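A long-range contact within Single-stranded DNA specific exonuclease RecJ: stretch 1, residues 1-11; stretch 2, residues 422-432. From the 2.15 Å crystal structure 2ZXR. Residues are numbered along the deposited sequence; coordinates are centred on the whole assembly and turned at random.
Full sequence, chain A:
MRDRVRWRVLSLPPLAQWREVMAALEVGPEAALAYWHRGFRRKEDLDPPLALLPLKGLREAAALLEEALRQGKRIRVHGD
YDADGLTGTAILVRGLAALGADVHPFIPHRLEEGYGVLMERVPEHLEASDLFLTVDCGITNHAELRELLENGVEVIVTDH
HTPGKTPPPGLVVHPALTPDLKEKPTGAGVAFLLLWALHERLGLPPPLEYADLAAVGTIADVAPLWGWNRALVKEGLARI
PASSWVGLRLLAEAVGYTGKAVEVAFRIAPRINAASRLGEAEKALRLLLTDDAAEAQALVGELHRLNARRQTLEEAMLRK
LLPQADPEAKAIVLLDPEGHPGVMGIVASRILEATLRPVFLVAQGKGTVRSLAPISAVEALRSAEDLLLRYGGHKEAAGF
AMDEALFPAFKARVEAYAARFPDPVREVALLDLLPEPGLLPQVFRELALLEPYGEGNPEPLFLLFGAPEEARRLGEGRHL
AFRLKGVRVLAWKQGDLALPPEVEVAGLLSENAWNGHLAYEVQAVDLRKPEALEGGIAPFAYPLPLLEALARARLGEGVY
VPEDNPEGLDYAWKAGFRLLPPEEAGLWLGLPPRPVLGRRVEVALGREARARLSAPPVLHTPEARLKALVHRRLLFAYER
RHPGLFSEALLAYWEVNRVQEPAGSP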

# COMPACT_ATOMS: atom_id res chain seq x y z
N MET A 1 -1.19 -10.43 16.40
CA MET A 1 0.06 -10.77 15.66
C MET A 1 -0.33 -11.37 14.31
O MET A 1 -0.01 -10.81 13.25
N ARG A 2 -1.02 -12.51 14.38
CA ARG A 2 -1.50 -13.25 13.22
C ARG A 2 -2.94 -13.72 13.48
O ARG A 2 -3.69 -14.04 12.55
N ASP A 3 -3.32 -13.73 14.76
CA ASP A 3 -4.66 -14.12 15.16
C ASP A 3 -5.57 -12.89 15.18
O ASP A 3 -6.78 -12.98 15.45
N ARG A 4 -4.97 -11.73 14.91
CA ARG A 4 -5.72 -10.48 14.84
C ARG A 4 -5.63 -9.92 13.41
O ARG A 4 -5.72 -8.71 13.18
N VAL A 5 -5.45 -10.84 12.45
CA VAL A 5 -5.35 -10.51 11.03
C VAL A 5 -6.62 -10.97 10.32
O VAL A 5 -6.89 -12.16 10.24
N ARG A 6 -7.40 -10.03 9.79
CA ARG A 6 -8.63 -10.37 9.07
C ARG A 6 -8.44 -10.26 7.56
O ARG A 6 -7.87 -9.28 7.08
N TRP A 7 -8.90 -11.26 6.81
CA TRP A 7 -8.83 -11.19 5.35
C TRP A 7 -10.20 -10.73 4.86
O TRP A 7 -11.24 -11.21 5.31
N ARG A 8 -10.20 -9.78 3.93
CA ARG A 8 -11.42 -9.25 3.35
C ARG A 8 -11.33 -9.23 1.82
O ARG A 8 -10.28 -8.92 1.25
N VAL A 9 -12.45 -9.55 1.17
CA VAL A 9 -12.49 -9.53 -0.28
C VAL A 9 -13.14 -8.24 -0.74
O VAL A 9 -14.26 -7.92 -0.34
N LEU A 10 -12.45 -7.49 -1.58
CA LEU A 10 -13.00 -6.24 -2.07
C LEU A 10 -14.34 -6.48 -2.80
O LEU A 10 -14.52 -7.47 -3.50
N SER A 11 -15.26 -5.54 -2.63
CA SER A 11 -16.59 -5.64 -3.22
C SER A 11 -16.60 -5.64 -4.74
O SER A 11 -15.68 -5.10 -5.37
N PRO A 422 -9.88 -1.24 22.19
CA PRO A 422 -9.90 -2.63 21.73
C PRO A 422 -8.55 -2.95 21.12
O PRO A 422 -7.80 -2.04 20.76
N ASP A 423 -8.21 -4.23 21.05
CA ASP A 423 -6.92 -4.62 20.47
C ASP A 423 -6.83 -4.21 19.00
O ASP A 423 -7.84 -4.20 18.28
N PRO A 424 -5.63 -3.83 18.55
CA PRO A 424 -5.51 -3.44 17.13
C PRO A 424 -5.64 -4.71 16.28
O PRO A 424 -5.28 -5.79 16.73
N VAL A 425 -6.16 -4.57 15.06
CA VAL A 425 -6.30 -5.69 14.12
C VAL A 425 -5.73 -5.30 12.76
O VAL A 425 -5.81 -4.14 12.36
N ARG A 426 -5.14 -6.27 12.06
CA ARG A 426 -4.56 -6.02 10.74
C ARG A 426 -5.49 -6.59 9.68
O ARG A 426 -6.06 -7.67 9.85
N GLU A 427 -5.70 -5.85 8.60
CA GLU A 427 -6.54 -6.33 7.52
C GLU A 427 -5.68 -6.63 6.29
O GLU A 427 -4.68 -5.96 6.05
N VAL A 428 -6.05 -7.68 5.55
CA VAL A 428 -5.37 -8.04 4.31
C VAL A 428 -6.50 -7.89 3.29
O VAL A 428 -7.51 -8.59 3.37
N ALA A 429 -6.35 -6.95 2.37
CA ALA A 429 -7.36 -6.69 1.35
C ALA A 429 -7.08 -7.53 0.09
O ALA A 429 -6.03 -7.44 -0.52
N LEU A 430 -8.05 -8.36 -0.27
CA LEU A 430 -7.90 -9.23 -1.43
C LEU A 430 -8.71 -8.66 -2.58
O LEU A 430 -9.89 -8.35 -2.43
N LEU A 431 -8.06 -8.52 -3.73
CA LEU A 431 -8.68 -7.98 -4.93
C LEU A 431 -9.68 -8.97 -5.51
O LEU A 431 -10.81 -8.62 -5.80
N ASP A 432 -9.27 -10.22 -5.63
CA ASP A 432 -10.14 -11.22 -6.23
C ASP A 432 -9.46 -12.57 -6.18
O ASP A 432 -8.31 -12.67 -5.75

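The two stretches pair as parallel strands, Val5 with Arg426 through Val9 with Leu430, and bury 868 Å² between them. Arg4, Leu430 and Arg426 have the most area covered.

Arg4 lies just before its strand, and its CA-to-CB bond points toward stretch 2. With chi1 m, chi2 t and chi3 m, the side chain reaches back along stretch 2. Arg4 NH1 donates a hydrogen bond to Pro424 O at 2.8 Å, with the oxygen at the edge of the guanidinium. The aliphatic part is used as well: Arg4 CD lies 3.8 Å from Asp423 CB. The guanidinium is also hydrogen-bonded elsewhere in the structure.

Leu430 shares a sheet face with Val5, Trp7, Val9, Arg426 and Val428. Its chi1 is m and its chi2 lies between wells, at -32°. Leu430 CD2 packs 3.8 Å from Trp7 CB. Trp7 (chi1 m, chi2 26°) lays one ring face over Val428, whose CB is 4.3 Å from the centroid of the five-membered ring, a CH-pi contact. Val428, chi1 t, also meets Val5, chi1 t, with Val428 CG2 3.7 Å from Val5 CG1. This makes a buried apolar row.

Arg426 lies on the same face, at a more exposed site, beside Val5. Its chi1 and chi2 are t and its chi3 is p. Val5 CG2 sits over one face of its guanidinium, 3.6 Å from Arg426 NH1.

The other face carries Arg6, Arg8, Glu427 and Ala429. Arg8 (t, t, m, then -75°) and Glu427 (t, t, then -68°) form a salt bridge. Its hydrogen bond, from Arg8 NE to Glu427 OE1 at 3.3 Å, is weak. Arg6 NH2 lies 3.8 Å from Val425 CG1.

Beyond the strand, the CA-to-CB bond of Leu10 (m, t) points toward stretch 2. Leu10 CD2 is 3.9 Å from Ala429 CB. Here water 1 bridges the backbones, its oxygen donating to Leu10 O at 2.5 Å and Leu431 O at 2.7 Å.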

# COMPACT_ATOMS: atom_id res chain seq x y z
CB MET A 1 0.87 -11.81 16.44
CG MET A 1 1.14 -11.45 17.89
SD MET A 1 1.86 -12.84 18.82
CE MET A 1 3.60 -12.78 18.23
CB ARG A 2 -0.59 -14.46 12.93
CG ARG A 2 -0.14 -15.28 14.16
CD ARG A 2 -1.28 -15.99 14.87
NE ARG A 2 -1.80 -15.21 16.00
CZ ARG A 2 -1.14 -14.99 17.13
NH1 ARG A 2 0.08 -15.49 17.31
NH2 ARG A 2 -1.69 -14.26 18.09
CB ASP A 3 -4.61 -14.78 16.54
CG ASP A 3 -5.98 -15.07 17.10
OD1 ASP A 3 -6.62 -14.13 17.61
OD2 ASP A 3 -6.41 -16.24 17.03
CB ARG A 4 -5.18 -9.47 15.87
CG ARG A 4 -5.71 -9.71 17.29
CD ARG A 4 -5.18 -8.70 18.29
NE ARG A 4 -3.78 -8.97 18.64
CZ ARG A 4 -2.81 -8.07 18.55
NH1 ARG A 4 -3.08 -6.83 18.12
NH2 ARG A 4 -1.57 -8.40 18.91
CB VAL A 5 -4.16 -11.24 10.35
CG1 VAL A 5 -4.10 -10.89 8.86
CG2 VAL A 5 -2.85 -10.87 11.03
CB ARG A 6 -9.76 -9.40 9.47
CG ARG A 6 -10.47 -9.68 10.81
CD ARG A 6 -9.49 -9.90 11.95
NE ARG A 6 -10.05 -9.53 13.25
CZ ARG A 6 -9.88 -10.24 14.36
NH1 ARG A 6 -9.19 -11.38 14.34
NH2 ARG A 6 -10.37 -9.79 15.52
CB TRP A 7 -8.53 -12.55 4.75
CG TRP A 7 -7.14 -13.04 4.97
CD1 TRP A 7 -6.29 -12.69 5.98
CD2 TRP A 7 -6.47 -14.04 4.21
NE1 TRP A 7 -5.14 -13.43 5.91
CE2 TRP A 7 -5.22 -14.27 4.83
CE3 TRP A 7 -6.81 -14.78 3.07
CZ2 TRP A 7 -4.31 -15.20 4.36
CZ3 TRP A 7 -5.89 -15.71 2.59
CH2 TRP A 7 -4.66 -15.91 3.23
CB ARG A 8 -11.68 -7.84 3.85
CG ARG A 8 -12.76 -7.12 3.04
CD ARG A 8 -13.07 -5.74 3.59
NE ARG A 8 -13.49 -5.78 4.99
CZ ARG A 8 -14.69 -6.19 5.42
NH1 ARG A 8 -15.61 -6.58 4.54
NH2 ARG A 8 -14.97 -6.20 6.72
CB VAL A 9 -13.31 -10.72 -0.83
CG1 VAL A 9 -13.32 -10.68 -2.34
CG2 VAL A 9 -12.71 -12.03 -0.35
CB LEU A 10 -12.00 -5.54 -3.01
CG LEU A 10 -10.58 -5.27 -2.45
CD1 LEU A 10 -9.89 -4.20 -3.32
CD2 LEU A 10 -10.65 -4.80 -0.99
CB SER A 11 -17.42 -4.45 -2.75
OG SER A 11 -16.92 -3.27 -3.38
CB PRO A 422 -11.03 -2.65 20.70
CG PRO A 422 -11.26 -1.19 20.35
CD PRO A 422 -11.01 -0.48 21.64
CB ASP A 423 -6.73 -6.13 20.56
CG ASP A 423 -6.54 -6.60 21.98
OD1 ASP A 423 -6.65 -7.82 22.22
OD2 ASP A 423 -6.26 -5.74 22.85
CB PRO A 424 -4.08 -2.86 17.05
CG PRO A 424 -3.83 -2.35 18.47
CD PRO A 424 -4.43 -3.45 19.32
CB VAL A 425 -7.79 -6.10 13.92
CG1 VAL A 425 -8.35 -6.64 15.22
CG2 VAL A 425 -8.61 -4.90 13.42
CB ARG A 426 -3.17 -6.69 10.64
CG ARG A 426 -2.50 -6.58 9.26
CD ARG A 426 -0.96 -6.69 9.31
NE ARG A 426 -0.45 -8.03 9.60
CZ ARG A 426 -0.42 -9.04 8.72
NH1 ARG A 426 0.06 -10.23 9.09
NH2 ARG A 426 -0.86 -8.87 7.47
CB GLU A 427 -7.59 -5.30 7.12
CG GLU A 427 -8.17 -5.61 5.73
CD GLU A 427 -9.33 -4.73 5.31
OE1 GLU A 427 -10.42 -4.85 5.93
OE2 GLU A 427 -9.15 -3.93 4.36
CB VAL A 428 -4.88 -9.49 4.28
CG1 VAL A 428 -4.24 -9.79 2.93
CG2 VAL A 428 -3.86 -9.73 5.39
CB ALA A 429 -7.37 -5.19 1.01
CB LEU A 430 -8.38 -10.64 -1.11
CG LEU A 430 -7.50 -11.61 -0.32
CD1 LEU A 430 -6.03 -11.36 -0.61
CD2 LEU A 430 -7.78 -11.46 1.15
CB LEU A 431 -7.62 -7.69 -6.00
CG LEU A 431 -7.76 -6.58 -7.05
CD1 LEU A 431 -7.33 -7.15 -8.41
CD2 LEU A 431 -9.14 -6.02 -7.10
CB ASP A 432 -10.38 -10.82 -7.69
CG ASP A 432 -11.32 -11.76 -8.42
OD1 ASP A 432 -11.24 -11.80 -9.67
OD2 ASP A 432 -12.14 -12.44 -7.76
O HOH W 1 -13.48 -8.43 -5.59